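Local coordinates for genome polyprotein (Chicken sicinivirus JSY, PDB 6QWT) that probably copies the viral RNA genome as the 3Dpol RNA-dependent RNA polymerase, the C-terminal part of the picornaviral polyprotein, at residues A[53-58]-A[285-290]; A[211-216]-A[428-433]; A[434-439]-A[457-462]. All blocks are in the same frame, centred on the assembly; numbering follows the deposited sequence.

Contact 1 (A[53-58]-A[285-290]); sequences VAFSAA and QWYIMK. Unlike the reference sequence in segment 53-58: Ala57 (reference Lys), Ala58 (reference Gln).
The Phe55 ring meets the Tyr287 side chain at its edge: the hydroxyl oxygen lies near the phenyl plane, with Tyr287 OH 3.3 Å from Phe55 CE2 and 3.6 Å from Phe55 CZ. The two side chains arrive from opposite directions and their rings are almost perpendicular, planes at 87°. Within its own strand, Tyr287 has Met289 CG at the ring edge. Outside the pair, Phe282 packs edge-to-face with Phe55, and the ring of His280 meets that of Tyr287 nearly parallel. A second, smaller touch is purely apolar. The Met289 chain bends at chi2 (-65°) and brings CE to 3.9 Å from Ala58 CB; Ala58 stands where the reference sequence has Gln. Ala58 closes a type I turn begun at Phe55, so both touching residues of 53-58 are the ends of one turn. This turn follows helix 50-54 and rests on a mixed sheet, probably part of the fingers as in other picornaviral 3Dpol enzymes, in which strand 285-290 runs antiparallel between strand 277-282 and the N-terminal strand 2-5; Thr155 of strand 152-157 lies beside Phe55, and Met289 also touches Ser1.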
loop_
_atom_site.group_PDB
_atom_site.type_symbol
_atom_site.label_atom_id
_atom_site.label_comp_id
_atom_site.label_asym_id
_atom_site.label_seq_id
_atom_site.Cartn_x
_atom_site.Cartn_y
_atom_site.Cartn_z
ATOM N N VAL A 53 -0.874 18.757 11.915
ATOM C CA VAL A 53 0.195 18.305 11.028
ATOM C C VAL A 53 -0.272 17.134 10.168
ATOM O O VAL A 53 0.059 17.052 8.980
ATOM C CB VAL A 53 1.450 17.945 11.843
ATOM C CG1 VAL A 53 2.554 17.430 10.926
ATOM C CG2 VAL A 53 1.928 19.153 12.643
ATOM N N ALA A 54 -1.055 16.215 10.745
ATOM C CA ALA A 54 -1.470 15.029 10.000
ATOM C C ALA A 54 -2.353 15.380 8.806
ATOM O O ALA A 54 -2.397 14.628 7.827
ATOM C CB ALA A 54 -2.199 14.049 10.922
ATOM N N PHE A 55 -3.063 16.504 8.864
ATOM C CA PHE A 55 -3.934 16.931 7.777
ATOM C C PHE A 55 -3.361 18.107 6.997
ATOM O O PHE A 55 -4.068 18.690 6.169
ATOM C CB PHE A 55 -5.320 17.289 8.322
ATOM C CG PHE A 55 -6.161 16.096 8.679
ATOM C CD1 PHE A 55 -6.114 15.554 9.952
ATOM C CD2 PHE A 55 -7.000 15.517 7.741
ATOM C CE1 PHE A 55 -6.884 14.455 10.284
ATOM C CE2 PHE A 55 -7.777 14.417 8.065
ATOM C CZ PHE A 55 -7.719 13.886 9.338
ATOM N N SER A 56 -2.093 18.461 7.229
ATOM C CA SER A 56 -1.545 19.676 6.632
ATOM C C SER A 56 -1.334 19.532 5.129
ATOM O O SER A 56 -1.387 20.532 4.404
ATOM C CB SER A 56 -0.233 20.057 7.320
ATOM O OG SER A 56 0.745 19.042 7.172
ATOM N N ALA A 57 -1.094 18.314 4.643
ATOM C CA ALA A 57 -0.908 18.106 3.213
ATOM C C ALA A 57 -2.222 17.947 2.461
ATOM O O ALA A 57 -2.212 17.930 1.224
ATOM C CB ALA A 57 -0.025 16.883 2.970
ATOM N N ALA A 58 -3.340 17.819 3.167
ATOM C CA ALA A 58 -4.641 17.775 2.525
ATOM C C ALA A 58 -5.153 19.190 2.275
ATOM O O ALA A 58 -4.688 20.164 2.872
ATOM C CB ALA A 58 -5.638 16.995 3.382
ATOM N N GLN A 285 -15.267 14.707 13.370
ATOM C CA GLN A 285 -15.041 15.549 12.199
ATOM C C GLN A 285 -15.527 14.797 10.964
ATOM O O GLN A 285 -14.929 13.794 10.560
ATOM C CB GLN A 285 -13.567 15.926 12.073
ATOM C CG GLN A 285 -13.008 16.658 13.279
ATOM C CD GLN A 285 -13.729 17.964 13.558
ATOM O OE1 GLN A 285 -13.674 18.901 12.761
ATOM N NE2 GLN A 285 -14.408 18.031 14.697
ATOM N N TRP A 286 -16.615 15.281 10.375
ATOM C CA TRP A 286 -17.196 14.698 9.174
ATOM C C TRP A 286 -16.868 15.586 7.982
ATOM O O TRP A 286 -17.115 16.797 8.020
ATOM C CB TRP A 286 -18.709 14.544 9.322
ATOM C CG TRP A 286 -19.112 13.831 10.574
ATOM C CD1 TRP A 286 -19.200 14.361 11.830
ATOM C CD2 TRP A 286 -19.479 12.450 10.695
ATOM N NE1 TRP A 286 -19.602 13.397 12.724
ATOM C CE2 TRP A 286 -19.780 12.216 12.053
ATOM C CE3 TRP A 286 -19.583 11.391 9.789
ATOM C CZ2 TRP A 286 -20.178 10.965 12.523
ATOM C CZ3 TRP A 286 -19.980 10.150 10.259
ATOM C CH2 TRP A 286 -20.272 9.948 11.614
ATOM N N TYR A 287 -16.312 14.989 6.930
ATOM C CA TYR A 287 -15.871 15.767 5.781
ATOM C C TYR A 287 -15.826 14.872 4.550
ATOM O O TYR A 287 -15.856 13.642 4.644
ATOM C CB TYR A 287 -14.503 16.414 6.035
ATOM C CG TYR A 287 -13.406 15.423 6.344
ATOM C CD1 TYR A 287 -13.225 14.934 7.633
ATOM C CD2 TYR A 287 -12.552 14.971 5.346
ATOM C CE1 TYR A 287 -12.224 14.022 7.919
ATOM C CE2 TYR A 287 -11.548 14.059 5.622
ATOM C CZ TYR A 287 -11.388 13.590 6.908
ATOM O OH TYR A 287 -10.391 12.683 7.187
ATOM N N ILE A 288 -15.764 15.521 3.391
ATOM C CA ILE A 288 -15.645 14.855 2.102
ATOM C C ILE A 288 -14.331 15.295 1.475
ATOM O O ILE A 288 -13.997 16.485 1.502
ATOM C CB ILE A 288 -16.838 15.182 1.181
ATOM C CG1 ILE A 288 -18.030 14.281 1.512
ATOM C CG2 ILE A 288 -16.450 15.049 -0.290
ATOM C CD1 ILE A 288 -19.337 14.744 0.896
ATOM N N MET A 289 -13.579 14.337 0.943
ATOM C CA MET A 289 -12.337 14.618 0.240
ATOM C C MET A 289 -12.590 14.541 -1.260
ATOM O O MET A 289 -13.021 13.501 -1.769
ATOM C CB MET A 289 -11.236 13.641 0.654
ATOM C CG MET A 289 -10.554 13.998 1.968
ATOM S SD MET A 289 -9.643 15.559 1.874
ATOM C CE MET A 289 -9.389 15.937 3.607
ATOM N N LYS A 290 -12.339 15.643 -1.959
ATOM C CA LYS A 290 -12.392 15.684 -3.417
ATOM C C LYS A 290 -10.964 15.540 -3.925
ATOM O O LYS A 290 -10.130 16.426 -3.712
ATOM C CB LYS A 290 -13.035 16.980 -3.905
ATOM C CG LYS A 290 -13.155 17.095 -5.416
ATOM C CD LYS A 290 -13.914 18.358 -5.805
ATOM C CE LYS A 290 -13.916 18.571 -7.309
ATOM N NZ LYS A 290 -12.569 18.936 -7.827
#

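Contact 2 (A[211-216]-A[428-433]); sequences DPDYHW and AHHAGP
A His-carboxylate hydrogen bond between His430 and Asp213 joins the start of helix 212-222 to the short 3-10 turn linking helices 417-428 and 433-449. His430 NE2 donates to Asp213 OD2 over 2.7 Å, with an N-H...O angle of 144°, noticeably bent. Asp213 CG lies opposite its carbonyl carbon (chi1 -83°), swinging the carboxylate across to His430. The acceptor sits near the edge of the imidazole, whereas the nitrogen approaches OD2 from above the carboxylate plane; ring and carboxylate planes are 69° apart. The other carboxylate oxygen is used too: a water donates to Asp213 OD1 at 2.7 Å and lies 3.0 Å from His429 NE2, at the edge of that ring. One carboxylate thus ties down two consecutive histidines, one directly and one through water. The imidazoles also overlap, His429 NE2 lying 3.4 Å above the His430 ring plane, toward its rim. In the polymerase fold, helices 417-428 and 433-449 belong to the thumb, so the bond fastens this subdomain to a helix that precedes the first strand of the palm sheet, 230-235. His430 is held from its other nitrogen as well, ND1 bonding to ND1 of His397, while Trp466 meets its ring edge-to-face and bonds through NE1 to Asp213 O. Because Asp213 lies in the first turn of its helix, the helix N terminus would be expected to favour its negative charge. That same turn is braced by Asp211 N, which donates to His215 ND1 at 2.9 Å.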
loop_
_atom_site.group_PDB
_atom_site.type_symbol
_atom_site.label_atom_id
_atom_site.label_comp_id
_atom_site.label_asym_id
_atom_site.label_seq_id
_atom_site.Cartn_x
_atom_site.Cartn_y
_atom_site.Cartn_z
ATOM N N ASP A 211 5.137 -11.573 -3.322
ATOM C CA ASP A 211 5.836 -12.167 -2.192
ATOM C C ASP A 211 7.316 -11.885 -2.392
ATOM O O ASP A 211 7.951 -12.506 -3.258
ATOM C CB ASP A 211 5.569 -13.674 -2.121
ATOM C CG ASP A 211 6.199 -14.323 -0.908
ATOM O OD1 ASP A 211 6.312 -13.651 0.140
ATOM O OD2 ASP A 211 6.577 -15.510 -1.004
ATOM N N PRO A 212 7.901 -10.938 -1.649
ATOM C CA PRO A 212 9.290 -10.528 -1.929
ATOM C C PRO A 212 10.279 -11.681 -2.004
ATOM O O PRO A 212 11.189 -11.647 -2.844
ATOM C CB PRO A 212 9.605 -9.580 -0.763
ATOM C CG PRO A 212 8.274 -9.016 -0.374
ATOM C CD PRO A 212 7.280 -10.129 -0.584
ATOM N N ASP A 213 10.118 -12.704 -1.160
ATOM C CA ASP A 213 10.999 -13.867 -1.225
ATOM C C ASP A 213 10.974 -14.506 -2.606
ATOM O O ASP A 213 12.012 -14.947 -3.114
ATOM C CB ASP A 213 10.597 -14.896 -0.167
ATOM C CG ASP A 213 11.172 -14.591 1.201
ATOM O OD1 ASP A 213 10.833 -15.320 2.157
ATOM O OD2 ASP A 213 11.958 -13.628 1.326
ATOM N N TYR A 214 9.798 -14.569 -3.229
ATOM C CA TYR A 214 9.660 -15.229 -4.521
ATOM C C TYR A 214 9.835 -14.265 -5.690
ATOM O O TYR A 214 10.553 -14.571 -6.647
ATOM C CB TYR A 214 8.293 -15.920 -4.618
ATOM C CG TYR A 214 8.045 -16.575 -5.961
ATOM C CD1 TYR A 214 7.367 -15.902 -6.971
ATOM C CD2 TYR A 214 8.496 -17.863 -6.220
ATOM C CE1 TYR A 214 7.146 -16.492 -8.200
ATOM C CE2 TYR A 214 8.277 -18.463 -7.450
ATOM C CZ TYR A 214 7.602 -17.771 -8.436
ATOM O OH TYR A 214 7.377 -18.355 -9.661
ATOM N N HIS A 215 9.189 -13.103 -5.630
ATOM C CA HIS A 215 9.076 -12.253 -6.807
ATOM C C HIS A 215 10.280 -11.350 -7.025
ATOM O O HIS A 215 10.395 -10.761 -8.104
ATOM C CB HIS A 215 7.799 -11.416 -6.721
ATOM C CG HIS A 215 6.559 -12.203 -7.003
ATOM N ND1 HIS A 215 5.685 -12.599 -6.013
ATOM C CD2 HIS A 215 6.063 -12.697 -8.162
ATOM C CE1 HIS A 215 4.698 -13.291 -6.551
ATOM N NE2 HIS A 215 4.903 -13.367 -7.854
ATOM N N TRP A 216 11.184 -11.240 -6.053
ATOM C CA TRP A 216 12.374 -10.427 -6.271
ATOM C C TRP A 216 13.226 -10.954 -7.420
ATOM O O TRP A 216 13.951 -10.173 -8.042
ATOM C CB TRP A 216 13.196 -10.342 -4.983
ATOM C CG TRP A 216 13.308 -8.946 -4.439
ATOM C CD1 TRP A 216 14.456 -8.279 -4.135
ATOM C CD2 TRP A 216 12.229 -8.042 -4.143
ATOM N NE1 TRP A 216 14.165 -7.020 -3.667
ATOM C CE2 TRP A 216 12.805 -6.850 -3.663
ATOM C CE3 TRP A 216 10.835 -8.128 -4.237
ATOM C CZ2 TRP A 216 12.037 -5.750 -3.278
ATOM C CZ3 TRP A 216 10.073 -7.035 -3.854
ATOM C CH2 TRP A 216 10.678 -5.862 -3.381
ATOM N N ALA A 428 15.506 -10.691 8.186
ATOM C CA ALA A 428 16.904 -10.410 8.493
ATOM C C ALA A 428 17.889 -11.414 7.902
ATOM O O ALA A 428 19.033 -11.041 7.623
ATOM C CB ALA A 428 17.097 -10.353 10.012
ATOM N N HIS A 429 17.489 -12.672 7.702
ATOM C CA HIS A 429 18.449 -13.678 7.254
ATOM C C HIS A 429 18.981 -13.401 5.854
ATOM O O HIS A 429 20.065 -13.890 5.512
ATOM C CB HIS A 429 17.823 -15.075 7.304
ATOM C CG HIS A 429 16.952 -15.390 6.128
ATOM N ND1 HIS A 429 17.446 -15.928 4.958
ATOM C CD2 HIS A 429 15.620 -15.238 5.942
ATOM C CE1 HIS A 429 16.454 -16.095 4.101
ATOM N NE2 HIS A 429 15.336 -15.684 4.673
ATOM N N HIS A 430 18.251 -12.631 5.041
ATOM C CA HIS A 430 18.689 -12.316 3.684
ATOM C C HIS A 430 19.956 -11.468 3.648
ATOM O O HIS A 430 20.571 -11.356 2.582
ATOM C CB HIS A 430 17.574 -11.595 2.923
ATOM C CG HIS A 430 16.454 -12.493 2.497
ATOM N ND1 HIS A 430 16.638 -13.554 1.637
ATOM C CD2 HIS A 430 15.138 -12.489 2.813
ATOM C CE1 HIS A 430 15.483 -14.165 1.439
ATOM N NE2 HIS A 430 14.556 -13.539 2.142
ATOM N N ALA A 431 20.357 -10.871 4.766
ATOM C CA ALA A 431 21.576 -10.075 4.820
ATOM C C ALA A 431 22.843 -10.920 4.808
ATOM O O ALA A 431 23.939 -10.353 4.784
ATOM C CB ALA A 431 21.571 -9.188 6.070
ATOM N N GLY A 432 22.727 -12.245 4.828
ATOM C CA GLY A 432 23.877 -13.109 4.927
ATOM C C GLY A 432 23.918 -13.828 6.261
ATOM O O GLY A 432 23.406 -13.334 7.269
ATOM N N PRO A 433 24.539 -15.012 6.288
ATOM C CA PRO A 433 24.509 -15.821 7.520
ATOM C C PRO A 433 25.104 -15.127 8.733
ATOM O O PRO A 433 24.578 -15.281 9.843
ATOM C CB PRO A 433 25.313 -17.074 7.130
ATOM C CG PRO A 433 26.100 -16.679 5.915
ATOM C CD PRO A 433 25.241 -15.696 5.189
HETATM O O HOH W 1 12.405 -15.521 4.369
#

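Contact 3 (A[434-439]-A[457-462]); sequences NNYQKW and IPYEVL
Tyr436 OH donates to Ile457 O in a short bond of 2.6 Å, the one hydrogen bond between residues 434-439 and 457-462. The hydroxyl approaches in the plane of the carbonyl, on a lone pair, with a C=O...O angle of 144°, and the carbonyl oxygen in turn lies at the edge of the phenol, near its plane. Tyr436 reaches this position because its CG is anti to the backbone N (chi1 178°), which sends the ring out from helix 433-449 toward the start of helix 459-469. The acceptor precedes Pro458, the N-cap residue of that helix, whose own carbonyl takes the helical bond from Leu462 N and a weak one from Val461 N.

Apolar groups hold the ring along its length. At the hydroxyl end, the Leu462 side chain crosses at about a right angle, with its CD1 3.6 Å from Tyr436 OH and 3.9 Å from Tyr436 CZ. Nearer the root, Tyr436 CD2 lies 4.0 Å from Tyr459 CB and 4.1 Å from Tyr459 CD1, close to the plane of the Tyr459 ring at its edge; the two tyrosine side chains run obliquely to one another. On the side of helix 417-428, Cys425 touches Tyr436 and Tyr426 touches Leu462, so the pair of thumb helices packs against a third.

Tyr436 is buried, and its polar hydroxyl is paid for by a main-chain carbonyl rather than by another side chain. The bond should fix the rotation of the O-H, pointing its proton at Ile457 O, while Leu462 CD1 and the CB and ring edge of Tyr459 probably restrict the ring.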
loop_
_atom_site.group_PDB
_atom_site.type_symbol
_atom_site.label_atom_id
_atom_site.label_comp_id
_atom_site.label_asym_id
_atom_site.label_seq_id
_atom_site.Cartn_x
_atom_site.Cartn_y
_atom_site.Cartn_z
ATOM N N ASN A 434 26.177 -14.358 8.565
ATOM C CA ASN A 434 26.844 -13.768 9.715
ATOM C C ASN A 434 26.331 -12.378 10.061
ATOM O O ASN A 434 26.466 -11.955 11.213
ATOM C CB ASN A 434 28.357 -13.730 9.482
ATOM C CG ASN A 434 28.975 -15.117 9.506
ATOM O OD1 ASN A 434 28.740 -15.897 10.432
ATOM N ND2 ASN A 434 29.750 -15.440 8.478
ATOM N N ASN A 435 25.746 -11.658 9.103
ATOM C CA ASN A 435 24.997 -10.462 9.465
ATOM C C ASN A 435 23.715 -10.835 10.195
ATOM O O ASN A 435 23.302 -10.146 11.133
ATOM C CB ASN A 435 24.698 -9.631 8.220
ATOM C CG ASN A 435 25.956 -9.096 7.575
ATOM O OD1 ASN A 435 26.775 -8.456 8.234
ATOM N ND2 ASN A 435 26.126 -9.367 6.286
ATOM N N TYR A 436 23.084 -11.938 9.785
ATOM C CA TYR A 436 21.955 -12.477 10.533
ATOM C C TYR A 436 22.369 -12.858 11.946
ATOM O O TYR A 436 21.662 -12.555 12.914
ATOM C CB TYR A 436 21.386 -13.687 9.796
ATOM C CG TYR A 436 20.239 -14.383 10.490
ATOM C CD1 TYR A 436 19.053 -13.711 10.766
ATOM C CD2 TYR A 436 20.334 -15.720 10.861
ATOM C CE1 TYR A 436 17.998 -14.350 11.397
ATOM C CE2 TYR A 436 19.283 -16.365 11.493
ATOM C CZ TYR A 436 18.119 -15.675 11.757
ATOM O OH TYR A 436 17.068 -16.313 12.383
ATOM N N GLN A 437 23.524 -13.515 12.085
ATOM C CA GLN A 437 23.978 -13.939 13.404
ATOM C C GLN A 437 24.265 -12.744 14.303
ATOM O O GLN A 437 23.976 -12.779 15.503
ATOM C CB GLN A 437 25.218 -14.821 13.272
ATOM C CG GLN A 437 25.569 -15.572 14.542
ATOM C CD GLN A 437 24.423 -16.432 15.035
ATOM O OE1 GLN A 437 23.806 -17.167 14.262
ATOM N NE2 GLN A 437 24.124 -16.335 16.326
ATOM N N LYS A 438 24.834 -11.673 13.737
ATOM C CA LYS A 438 25.141 -10.490 14.537
ATOM C C LYS A 438 23.871 -9.870 15.108
ATOM O O LYS A 438 23.842 -9.453 16.272
ATOM C CB LYS A 438 25.910 -9.469 13.697
ATOM C CG LYS A 438 27.373 -9.822 13.469
ATOM C CD LYS A 438 28.016 -8.880 12.457
ATOM C CE LYS A 438 29.488 -9.211 12.230
ATOM N NZ LYS A 438 29.677 -10.530 11.565
ATOM N N TRP A 439 22.812 -9.801 14.300
ATOM C CA TRP A 439 21.531 -9.314 14.795
ATOM C C TRP A 439 20.986 -10.231 15.885
ATOM O O TRP A 439 20.544 -9.763 16.940
ATOM C CB TRP A 439 20.539 -9.190 13.639
ATOM C CG TRP A 439 19.155 -8.821 14.074
ATOM C CD1 TRP A 439 18.727 -7.597 14.502
ATOM C CD2 TRP A 439 18.014 -9.687 14.127
ATOM N NE1 TRP A 439 17.391 -7.646 14.820
ATOM C CE2 TRP A 439 16.929 -8.919 14.597
ATOM C CE3 TRP A 439 17.806 -11.037 13.824
ATOM C CZ2 TRP A 439 15.655 -9.455 14.771
ATOM C CZ3 TRP A 439 16.540 -11.568 13.999
ATOM C CH2 TRP A 439 15.479 -10.779 14.467
ATOM N N ILE A 457 15.030 -18.731 14.416
ATOM C CA ILE A 457 15.012 -19.750 13.360
ATOM C C ILE A 457 16.423 -19.918 12.810
ATOM O O ILE A 457 17.064 -18.915 12.436
ATOM C CB ILE A 457 14.037 -19.352 12.242
ATOM C CG1 ILE A 457 12.662 -19.027 12.824
ATOM C CG2 ILE A 457 13.937 -20.459 11.196
ATOM C CD1 ILE A 457 11.729 -18.354 11.837
ATOM N N PRO A 458 16.965 -21.134 12.749
ATOM C CA PRO A 458 18.340 -21.302 12.264
ATOM C C PRO A 458 18.474 -20.848 10.818
ATOM O O PRO A 458 17.550 -20.987 10.013
ATOM C CB PRO A 458 18.592 -22.808 12.409
ATOM C CG PRO A 458 17.543 -23.290 13.374
ATOM C CD PRO A 458 16.354 -22.415 13.141
ATOM N N TYR A 459 19.644 -20.284 10.502
ATOM C CA TYR A 459 19.873 -19.765 9.156
ATOM C C TYR A 459 19.691 -20.849 8.102
ATOM O O TYR A 459 19.173 -20.581 7.009
ATOM C CB TYR A 459 21.273 -19.152 9.048
ATOM C CG TYR A 459 21.601 -18.700 7.642
ATOM C CD1 TYR A 459 21.222 -17.441 7.192
ATOM C CD2 TYR A 459 22.268 -19.538 6.755
ATOM C CE1 TYR A 459 21.502 -17.028 5.903
ATOM C CE2 TYR A 459 22.553 -19.134 5.466
ATOM C CZ TYR A 459 22.168 -17.879 5.045
ATOM O OH TYR A 459 22.455 -17.471 3.762
ATOM N N GLU A 460 20.112 -22.081 8.405
ATOM C CA GLU A 460 20.003 -23.159 7.428
ATOM C C GLU A 460 18.552 -23.451 7.074
ATOM O O GLU A 460 18.257 -23.833 5.935
ATOM C CB GLU A 460 20.682 -24.424 7.955
ATOM C CG GLU A 460 22.190 -24.406 7.823
ATOM C CD GLU A 460 22.884 -24.313 9.164
ATOM O OE1 GLU A 460 23.934 -24.969 9.331
ATOM O OE2 GLU A 460 22.377 -23.587 10.048
ATOM N N VAL A 461 17.639 -23.285 8.033
ATOM C CA VAL A 461 16.218 -23.478 7.757
ATOM C C VAL A 461 15.702 -22.380 6.835
ATOM O O VAL A 461 14.983 -22.646 5.863
ATOM C CB VAL A 461 15.419 -23.527 9.072
ATOM C CG1 VAL A 461 13.921 -23.434 8.792
ATOM C CG2 VAL A 461 15.748 -24.792 9.854
ATOM N N LEU A 462 16.059 -21.127 7.125
ATOM C CA LEU A 462 15.553 -20.018 6.325
ATOM C C LEU A 462 16.131 -20.044 4.916
ATOM O O LEU A 462 15.408 -19.815 3.940
ATOM C CB LEU A 462 15.865 -18.690 7.015
ATOM C CG LEU A 462 15.165 -18.500 8.363
ATOM C CD1 LEU A 462 15.759 -17.333 9.142
ATOM C CD2 LEU A 462 13.664 -18.321 8.168
#

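In the fold
Contact 1 opens first, near the N terminus, and its loop runs from helix 50-54 to strand 285-290. Before it closes, helix 212-222 starts contact 2, which is completed only at 428-433, so these two long loops cross. Contact 3 follows in series: residue 434 comes directly after contact 2, and its short loop joins two successive helices near the C terminus. Contact 1 lies on the opposite side of the chain's centre, its centre about 38 Å from that of contact 2, and belongs to the sheet containing the N-terminal strand. Contacts 2 and 3 have centres about 12 Å apart and touch, His429 packing on Tyr436, Tyr459 and Leu462, tying the thumb helices to helix 212-222.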